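Local coordinates for putative methylthioribose-1-phosphate isomerase (Pyrococcus horikoshii OT3, PDB 6A34), which probably catalyses the interconversion of 5-methylthioribose 1-phosphate and 5-methylthioribulose 1-phosphate in the methionine salvage pathway, at residues Y73-K78 with L131-A136; G253-K258 with I273-V278; M286-K289 with D293-I296. One frame throughout, in Å; residues are numbered along the deposited sequence.

Contact 1: residues Y73-K78 with L131-A136; sequences YAETSK and LIVQEA
Ile-132 and Val-133 of helix 125-157 meet Ala-74 and Glu-75 near the end of helix 59-76, a helix-on-helix contact in the all-helical part of the chain that precedes the Rossmann-like portion, as in the eIF-2B alpha/beta/delta family. The backbones come closest at Ile-132 and Ala-74, whose CA atoms are 7.0 Å apart; a methyl group at position 74 suits so near an approach. Ile-132 offers both its methyls to that single carbon: Ala-74 CB lies 4.0 Å from Ile-132 CG2 and 4.1 Å from Ile-132 CD1. The same isoleucine also packs on Phe-85 and Phe-89 of helix 82-97 and on Val-117 of helix 104-119, which makes it a junction of four helices.

Val-133 is turned toward the partner as well. With CG1 anti to the backbone N (chi1 169°), Val-133 CG2 lies beside that N and comes within 3.7 Å of Glu-75 CG, and the two side chains cross at about a right angle. Here the glutamate contributes mainly its aliphatic stem, although Glu-75 OE2 is also 3.8 Å from Val-133 CG2. The carboxylate finds its polar partner outside the pair, where OE1 is hydrogen-bonded to the hydroxyl of Tyr-19.

Farther along, Glu-135 packs on helix 104-119 and forms a salt bridge with Arg-112, while Ala-136, one turn after Ile-132, rests on Phe-68 and Ala-71, extending the interface back along helix 59-76. Ala-136 N is tied to Ile-132 O at 3.1 Å.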
loop_
_atom_site.group_PDB
_atom_site.type_symbol
_atom_site.label_atom_id
_atom_site.label_comp_id
_atom_site.label_asym_id
_atom_site.label_seq_id
_atom_site.Cartn_x
_atom_site.Cartn_y
_atom_site.Cartn_z
ATOM N N TYR A 73 11.857 31.688 -25.117
ATOM C CA TYR A 73 11.281 32.341 -26.263
ATOM C C TYR A 73 11.901 33.732 -26.432
ATOM O O TYR A 73 12.257 34.126 -27.547
ATOM C CB TYR A 73 9.761 32.465 -26.173
ATOM C CG TYR A 73 9.252 33.338 -27.279
ATOM C CD1 TYR A 73 9.224 32.881 -28.593
ATOM C CD2 TYR A 73 8.898 34.651 -27.023
ATOM C CE1 TYR A 73 8.846 33.718 -29.638
ATOM C CE2 TYR A 73 8.517 35.496 -28.053
ATOM C CZ TYR A 73 8.493 35.031 -29.361
ATOM O OH TYR A 73 8.104 35.893 -30.336
ATOM N N ALA A 74 11.997 34.484 -25.331
ATOM C CA ALA A 74 12.464 35.868 -25.375
ATOM C C ALA A 74 13.916 35.954 -25.896
ATOM O O ALA A 74 14.241 36.836 -26.687
ATOM C CB ALA A 74 12.326 36.487 -24.003
ATOM N N GLU A 75 14.786 35.033 -25.465
ATOM C CA GLU A 75 16.220 35.062 -25.803
ATOM C C GLU A 75 16.526 34.423 -27.177
ATOM O O GLU A 75 17.631 34.515 -27.654
ATOM C CB GLU A 75 17.005 34.403 -24.664
ATOM C CG GLU A 75 16.955 35.245 -23.394
ATOM C CD GLU A 75 17.974 34.892 -22.331
ATOM O OE1 GLU A 75 18.238 33.684 -22.137
ATOM O OE2 GLU A 75 18.516 35.834 -21.713
ATOM N N THR A 76 15.522 33.816 -27.806
ATOM C CA THR A 76 15.650 32.867 -28.934
ATOM C C THR A 76 14.853 33.386 -30.140
ATOM O O THR A 76 15.151 33.021 -31.264
ATOM C CB THR A 76 15.231 31.476 -28.423
ATOM O OG1 THR A 76 16.424 30.713 -28.228
ATOM C CG2 THR A 76 14.258 30.714 -29.283
ATOM N N SER A 77 13.840 34.229 -29.894
ATOM C CA SER A 77 12.943 34.743 -30.934
ATOM C C SER A 77 13.769 35.417 -32.034
ATOM O O SER A 77 14.614 36.261 -31.751
ATOM C CB SER A 77 11.948 35.718 -30.384
ATOM O OG SER A 77 11.152 36.270 -31.427
ATOM N N LYS A 78 13.436 35.076 -33.275
ATOM C CA LYS A 78 14.036 35.634 -34.453
ATOM C C LYS A 78 13.281 36.888 -34.905
ATOM O O LYS A 78 13.561 37.373 -35.983
ATOM C CB LYS A 78 14.040 34.570 -35.552
ATOM C CG LYS A 78 14.819 33.300 -35.218
ATOM C CD LYS A 78 16.319 33.483 -35.259
ATOM C CE LYS A 78 17.099 32.388 -34.553
ATOM N NZ LYS A 78 17.712 32.872 -33.289
ATOM N N LEU A 131 12.607 41.825 -19.014
ATOM C CA LEU A 131 11.589 41.696 -18.012
ATOM C C LEU A 131 11.071 40.246 -17.946
ATOM O O LEU A 131 10.898 39.708 -16.851
ATOM C CB LEU A 131 10.453 42.662 -18.333
ATOM C CG LEU A 131 10.681 44.102 -17.887
ATOM C CD1 LEU A 131 9.642 45.009 -18.518
ATOM C CD2 LEU A 131 10.672 44.228 -16.377
ATOM N N ILE A 132 10.823 39.646 -19.111
ATOM C CA ILE A 132 10.328 38.292 -19.191
ATOM C C ILE A 132 11.313 37.348 -18.510
ATOM O O ILE A 132 10.905 36.497 -17.749
ATOM C CB ILE A 132 10.132 37.862 -20.652
ATOM C CG1 ILE A 132 8.949 38.576 -21.298
ATOM C CG2 ILE A 132 10.013 36.346 -20.758
ATOM C CD1 ILE A 132 8.942 38.452 -22.798
ATOM N N VAL A 133 12.601 37.479 -18.856
ATOM C CA VAL A 133 13.604 36.572 -18.366
ATOM C C VAL A 133 13.688 36.749 -16.841
ATOM O O VAL A 133 13.757 35.748 -16.076
ATOM C CB VAL A 133 14.969 36.780 -19.056
ATOM C CG1 VAL A 133 16.088 36.009 -18.354
ATOM C CG2 VAL A 133 14.914 36.436 -20.542
ATOM N N GLN A 134 13.674 38.014 -16.409
ATOM C CA GLN A 134 13.814 38.342 -15.023
ATOM C C GLN A 134 12.654 37.710 -14.227
ATOM O O GLN A 134 12.878 37.155 -13.164
ATOM C CB GLN A 134 13.871 39.860 -14.827
ATOM C CG GLN A 134 13.878 40.284 -13.364
ATOM C CD GLN A 134 14.039 41.774 -13.185
ATOM O OE1 GLN A 134 15.135 42.275 -12.937
ATOM N NE2 GLN A 134 12.939 42.492 -13.311
ATOM N N GLU A 135 11.432 37.872 -14.735
ATOM C CA GLU A 135 10.245 37.324 -14.162
ATOM C C GLU A 135 10.335 35.794 -14.012
ATOM O O GLU A 135 9.932 35.289 -12.975
ATOM C CB GLU A 135 9.012 37.687 -14.991
ATOM C CG GLU A 135 7.760 37.856 -14.144
ATOM C CD GLU A 135 7.858 38.840 -12.982
ATOM O OE1 GLU A 135 8.846 39.608 -12.930
ATOM O OE2 GLU A 135 6.927 38.852 -12.131
ATOM N N ALA A 136 10.843 35.080 -15.028
ATOM C CA ALA A 136 10.949 33.626 -14.964
ATOM C C ALA A 136 11.915 33.222 -13.843
ATOM O O ALA A 136 11.647 32.270 -13.103
ATOM C CB ALA A 136 11.359 33.054 -16.299
#

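Contact 2: residues G253-K258 with I273-V278; sequences GDFANK and IPFFAV
Phe-255 carries the whole of this contact for its strand, meeting Phe-275 and Ala-277 in two different ways. With CG placed between the backbone N and the carbonyl carbon (chi1 68°), the ring is projected from strand 255-258 toward strand 275-278. Ala-277 lies over one face: its CB makes a CH-pi contact 4.2 Å from the centroid of the Phe-255 ring, only 14° off the ring normal. Phe-275 instead comes from the opposite direction, and the two rings meet edge to edge, with Phe-255 CZ 4.0 Å from Phe-275 CE2; this is apolar packing and not a stack. Val-244 and Thr-261 also touch the Phe-255 side chain, and all three contact residues are buried.

The next residue, Ala-256, bonds through its backbone to Asp-247 and Arg-248, beside strand 248-250, which starts just after the predicted proton donor Asp-247. Asn-257 is paired by its backbone with Asp-324 on the other flank, and Lys-258 follows, touching Cys-167.

The Phe-255 side chain thus packs a strand of the four-stranded sheet against the parallel core of the Rossmann-like sheet, on the same short strand that carries Asn-257 and Lys-258, predicted to bind substrate.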
loop_
_atom_site.group_PDB
_atom_site.type_symbol
_atom_site.label_atom_id
_atom_site.label_comp_id
_atom_site.label_asym_id
_atom_site.label_seq_id
_atom_site.Cartn_x
_atom_site.Cartn_y
_atom_site.Cartn_z
ATOM N N GLY A 253 -8.523 24.594 7.717
ATOM C CA GLY A 253 -7.348 23.761 7.941
ATOM C C GLY A 253 -7.472 22.341 7.399
ATOM O O GLY A 253 -6.453 21.655 7.309
ATOM N N ASP A 254 -8.685 21.900 7.030
ATOM C CA ASP A 254 -8.846 20.616 6.303
ATOM C C ASP A 254 -7.900 20.691 5.105
ATOM O O ASP A 254 -7.689 21.776 4.553
ATOM C CB ASP A 254 -10.281 20.336 5.842
ATOM C CG ASP A 254 -11.334 20.264 6.940
ATOM O OD1 ASP A 254 -10.953 20.244 8.122
ATOM O OD2 ASP A 254 -12.545 20.279 6.596
ATOM N N PHE A 255 -7.279 19.569 4.734
ATOM C CA PHE A 255 -6.438 19.580 3.545
ATOM C C PHE A 255 -6.559 18.270 2.762
ATOM O O PHE A 255 -6.821 17.202 3.316
ATOM C CB PHE A 255 -4.980 19.892 3.895
ATOM C CG PHE A 255 -4.257 18.828 4.675
ATOM C CD1 PHE A 255 -4.531 18.620 6.016
ATOM C CD2 PHE A 255 -3.273 18.064 4.086
ATOM C CE1 PHE A 255 -3.863 17.636 6.732
ATOM C CE2 PHE A 255 -2.612 17.084 4.808
ATOM C CZ PHE A 255 -2.921 16.854 6.116
ATOM N N ALA A 256 -6.354 18.414 1.452
ATOM C CA ALA A 256 -6.235 17.347 0.495
ATOM C C ALA A 256 -4.760 16.986 0.328
ATOM O O ALA A 256 -3.907 17.856 0.268
ATOM C CB ALA A 256 -6.841 17.786 -0.816
ATOM N N ASN A 257 -4.457 15.692 0.307
ATOM C CA ASN A 257 -3.082 15.247 0.032
ATOM C C ASN A 257 -3.193 13.843 -0.564
ATOM O O ASN A 257 -4.293 13.282 -0.553
ATOM C CB ASN A 257 -2.178 15.340 1.268
ATOM C CG ASN A 257 -0.704 15.275 0.924
ATOM O OD1 ASN A 257 -0.238 16.021 0.061
ATOM N ND2 ASN A 257 0.021 14.339 1.533
ATOM N N LYS A 258 -2.073 13.321 -1.095
ATOM C CA LYS A 258 -2.034 12.032 -1.725
ATOM C C LYS A 258 -2.726 11.017 -0.824
ATOM O O LYS A 258 -2.486 10.984 0.422
ATOM C CB LYS A 258 -0.613 11.513 -1.981
ATOM C CG LYS A 258 -0.477 10.649 -3.231
ATOM C CD LYS A 258 -0.868 11.383 -4.526
ATOM C CE LYS A 258 -0.220 10.840 -5.784
ATOM N NZ LYS A 258 -0.996 11.194 -7.006
ATOM N N ILE A 273 1.123 10.755 18.155
ATOM C CA ILE A 273 2.262 11.179 17.431
ATOM C C ILE A 273 1.914 12.508 16.780
ATOM O O ILE A 273 0.916 12.641 16.067
ATOM C CB ILE A 273 2.695 10.127 16.396
ATOM C CG1 ILE A 273 3.011 8.777 17.054
ATOM C CG2 ILE A 273 3.883 10.637 15.627
ATOM C CD1 ILE A 273 3.235 7.643 16.088
ATOM N N PRO A 274 2.706 13.563 17.056
ATOM C CA PRO A 274 2.532 14.832 16.367
ATOM C C PRO A 274 2.501 14.629 14.845
ATOM O O PRO A 274 3.264 13.869 14.299
ATOM C CB PRO A 274 3.733 15.675 16.821
ATOM C CG PRO A 274 4.185 15.079 18.102
ATOM C CD PRO A 274 3.783 13.611 18.047
ATOM N N PHE A 275 1.592 15.348 14.194
ATOM C CA PHE A 275 1.268 15.192 12.810
ATOM C C PHE A 275 1.161 16.578 12.168
ATOM O O PHE A 275 0.254 17.365 12.505
ATOM C CB PHE A 275 -0.060 14.436 12.720
ATOM C CG PHE A 275 -0.570 14.220 11.327
ATOM C CD1 PHE A 275 -0.173 13.125 10.593
ATOM C CD2 PHE A 275 -1.410 15.129 10.736
ATOM C CE1 PHE A 275 -0.647 12.929 9.307
ATOM C CE2 PHE A 275 -1.886 14.928 9.453
ATOM C CZ PHE A 275 -1.493 13.841 8.733
ATOM N N PHE A 276 2.071 16.866 11.242
ATOM C CA PHE A 276 2.153 18.178 10.588
ATOM C C PHE A 276 1.982 18.078 9.077
ATOM O O PHE A 276 2.485 17.151 8.444
ATOM C CB PHE A 276 3.507 18.820 10.842
ATOM C CG PHE A 276 3.770 19.212 12.271
ATOM C CD1 PHE A 276 4.304 18.304 13.171
ATOM C CD2 PHE A 276 3.532 20.503 12.692
ATOM C CE1 PHE A 276 4.572 18.680 14.477
ATOM C CE2 PHE A 276 3.798 20.879 13.996
ATOM C CZ PHE A 276 4.332 19.971 14.884
ATOM N N ALA A 277 1.313 19.082 8.522
ATOM C CA ALA A 277 1.321 19.404 7.116
ATOM C C ALA A 277 2.289 20.573 6.914
ATOM O O ALA A 277 2.404 21.437 7.786
ATOM C CB ALA A 277 -0.076 19.794 6.668
ATOM N N VAL A 278 2.972 20.590 5.772
ATOM C CA VAL A 278 3.862 21.654 5.393
ATOM C C VAL A 278 3.507 22.033 3.956
ATOM O O VAL A 278 3.405 21.138 3.087
ATOM C CB VAL A 278 5.347 21.260 5.546
ATOM C CG1 VAL A 278 5.685 19.925 4.897
ATOM C CG2 VAL A 278 6.282 22.343 5.013
#

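Contact 3: residues M286-K289 with D293-I296; sequences MELK and DIPI
Leu-288 and Asp-293 pass side by side, each pointing toward the other's backbone, where the chain turns back within the loop between strand 284-285 and helix 302-305. Their CA atoms are 6.3 Å apart, and both residues start out toward the opposing segment. Leu-288 CD2 lies 4.1 Å from the CB of Asp-293, whereas Leu-288 CD1 sits 3.9 Å from the Asp-293 carbonyl O. That second methyl also reaches the next residue, with Leu-288 CD1 4.2 Å from Ile-294 CG1.

The leucine and isoleucine share a foundation, since both pack on Val-250 of strand 248-250. Ile-294 further touches Val-325 of strand 323-326, so the loop is laid over the small four-stranded sheet. Its side chain is about 8 Å from that of Asp-247, the predicted proton donor. Leu-288 is also fixed to that sheet region by a backbone hydrogen bond with Ala-251.

The carboxylate of Asp-293 travels the other way, past the leucine and toward the backbone that follows it. Chi1 of -50° sets CG beside its own backbone N, and OD2 then accepts a weak hydrogen bond from Lys-289 N at 3.4 Å, bent to 137° at the hydrogen. Ser-290 N gives the same oxygen a second weak bond. Lys-289 itself sends its chain away: its CB is 4.0 Å from Asp-293 OD2, but the NZ remains 6.5 Å from that oxygen.

Opposite charges are therefore near one another without forming a salt bridge, and solvent at this surface position probably softens their attraction. The intervening turn is also tied from outside, by a backbone hydrogen bond to Asp-254 OD2; within the contact itself the forces are modest, apolar cover from Leu-288 and weak amide bonding to one carboxylate oxygen.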
loop_
_atom_site.group_PDB
_atom_site.type_symbol
_atom_site.label_atom_id
_atom_site.label_comp_id
_atom_site.label_asym_id
_atom_site.label_seq_id
_atom_site.Cartn_x
_atom_site.Cartn_y
_atom_site.Cartn_z
ATOM N N MET A 286 -8.359 29.892 0.606
ATOM C CA MET A 286 -9.209 30.517 1.610
ATOM C C MET A 286 -10.640 30.714 1.070
ATOM O O MET A 286 -11.544 31.040 1.831
ATOM C CB MET A 286 -8.604 31.849 2.071
ATOM C CG MET A 286 -8.686 32.024 3.568
ATOM S SD MET A 286 -7.523 30.950 4.471
ATOM C CE MET A 286 -6.530 32.208 5.261
ATOM N N GLU A 287 -10.850 30.452 -0.227
ATOM C CA GLU A 287 -12.187 30.485 -0.846
ATOM C C GLU A 287 -13.073 29.342 -0.331
ATOM O O GLU A 287 -14.284 29.535 -0.209
ATOM C CB GLU A 287 -12.115 30.362 -2.373
ATOM C CG GLU A 287 -12.538 31.619 -3.106
ATOM C CD GLU A 287 -11.518 32.739 -3.039
ATOM O OE1 GLU A 287 -11.304 33.285 -1.930
ATOM O OE2 GLU A 287 -10.924 33.043 -4.093
ATOM N N LEU A 288 -12.496 28.149 -0.111
ATOM C CA LEU A 288 -13.273 26.973 0.350
ATOM C C LEU A 288 -13.275 26.939 1.884
ATOM O O LEU A 288 -12.244 27.133 2.505
ATOM C CB LEU A 288 -12.672 25.682 -0.217
ATOM C CG LEU A 288 -12.517 25.584 -1.736
ATOM C CD1 LEU A 288 -11.967 24.217 -2.114
ATOM C CD2 LEU A 288 -13.833 25.815 -2.473
ATOM N N LYS A 289 -14.434 26.659 2.484
ATOM C CA LYS A 289 -14.617 26.758 3.925
ATOM C C LYS A 289 -14.145 25.467 4.612
ATOM O O LYS A 289 -13.647 25.508 5.726
ATOM C CB LYS A 289 -16.086 27.014 4.268
ATOM C CG LYS A 289 -16.627 28.395 3.899
ATOM C CD LYS A 289 -18.129 28.533 4.198
ATOM C CE LYS A 289 -18.829 29.668 3.461
ATOM N NZ LYS A 289 -20.178 29.306 2.942
ATOM N N ASP A 293 -15.865 20.531 0.460
ATOM C CA ASP A 293 -15.927 21.343 -0.784
ATOM C C ASP A 293 -14.771 21.008 -1.744
ATOM O O ASP A 293 -14.724 21.544 -2.839
ATOM C CB ASP A 293 -15.900 22.852 -0.479
ATOM C CG ASP A 293 -16.906 23.302 0.574
ATOM O OD1 ASP A 293 -18.077 22.792 0.534
ATOM O OD2 ASP A 293 -16.517 24.147 1.450
ATOM N N ILE A 294 -13.807 20.180 -1.321
ATOM C CA ILE A 294 -12.731 19.760 -2.216
ATOM C C ILE A 294 -13.257 18.628 -3.086
ATOM O O ILE A 294 -13.727 17.620 -2.567
ATOM C CB ILE A 294 -11.472 19.336 -1.441
ATOM C CG1 ILE A 294 -11.004 20.430 -0.481
ATOM C CG2 ILE A 294 -10.369 18.938 -2.409
ATOM C CD1 ILE A 294 -10.046 19.929 0.570
ATOM N N PRO A 295 -13.276 18.789 -4.430
ATOM C CA PRO A 295 -13.780 17.736 -5.313
ATOM C C PRO A 295 -12.753 16.600 -5.417
ATOM O O PRO A 295 -11.574 16.895 -5.557
ATOM C CB PRO A 295 -13.945 18.449 -6.665
ATOM C CG PRO A 295 -12.910 19.567 -6.624
ATOM C CD PRO A 295 -12.828 19.990 -5.169
ATOM N N ILE A 296 -13.216 15.341 -5.371
ATOM C CA ILE A 296 -12.327 14.165 -5.379
ATOM C C ILE A 296 -12.071 13.722 -6.824
ATOM O O ILE A 296 -12.982 13.363 -7.549
ATOM C CB ILE A 296 -12.876 12.998 -4.529
ATOM C CG1 ILE A 296 -13.336 13.420 -3.125
ATOM C CG2 ILE A 296 -11.818 11.913 -4.443
ATOM C CD1 ILE A 296 -12.231 14.006 -2.234
#

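In the fold
The three contacts follow one another along the chain without interleaving, and they divide between two parts of the fold. Contact 1 belongs to the helical bundle; its centre is 38 Å from that of contact 2, on the opposite side of the chain's centre, and 36 Å from that of contact 3. Contacts 2 and 3 are neighbours, 15 Å apart between centres, and they touch where Ala-256 CB meets Ile-294 CG2 at 4.0 Å. Strand 255-258 thus has Phe-255 of contact 2 directed to the Rossmann-like sheet and Ala-256 against the loop of contact 3. Both lie near the predicted active site, from which contact 1 is remote.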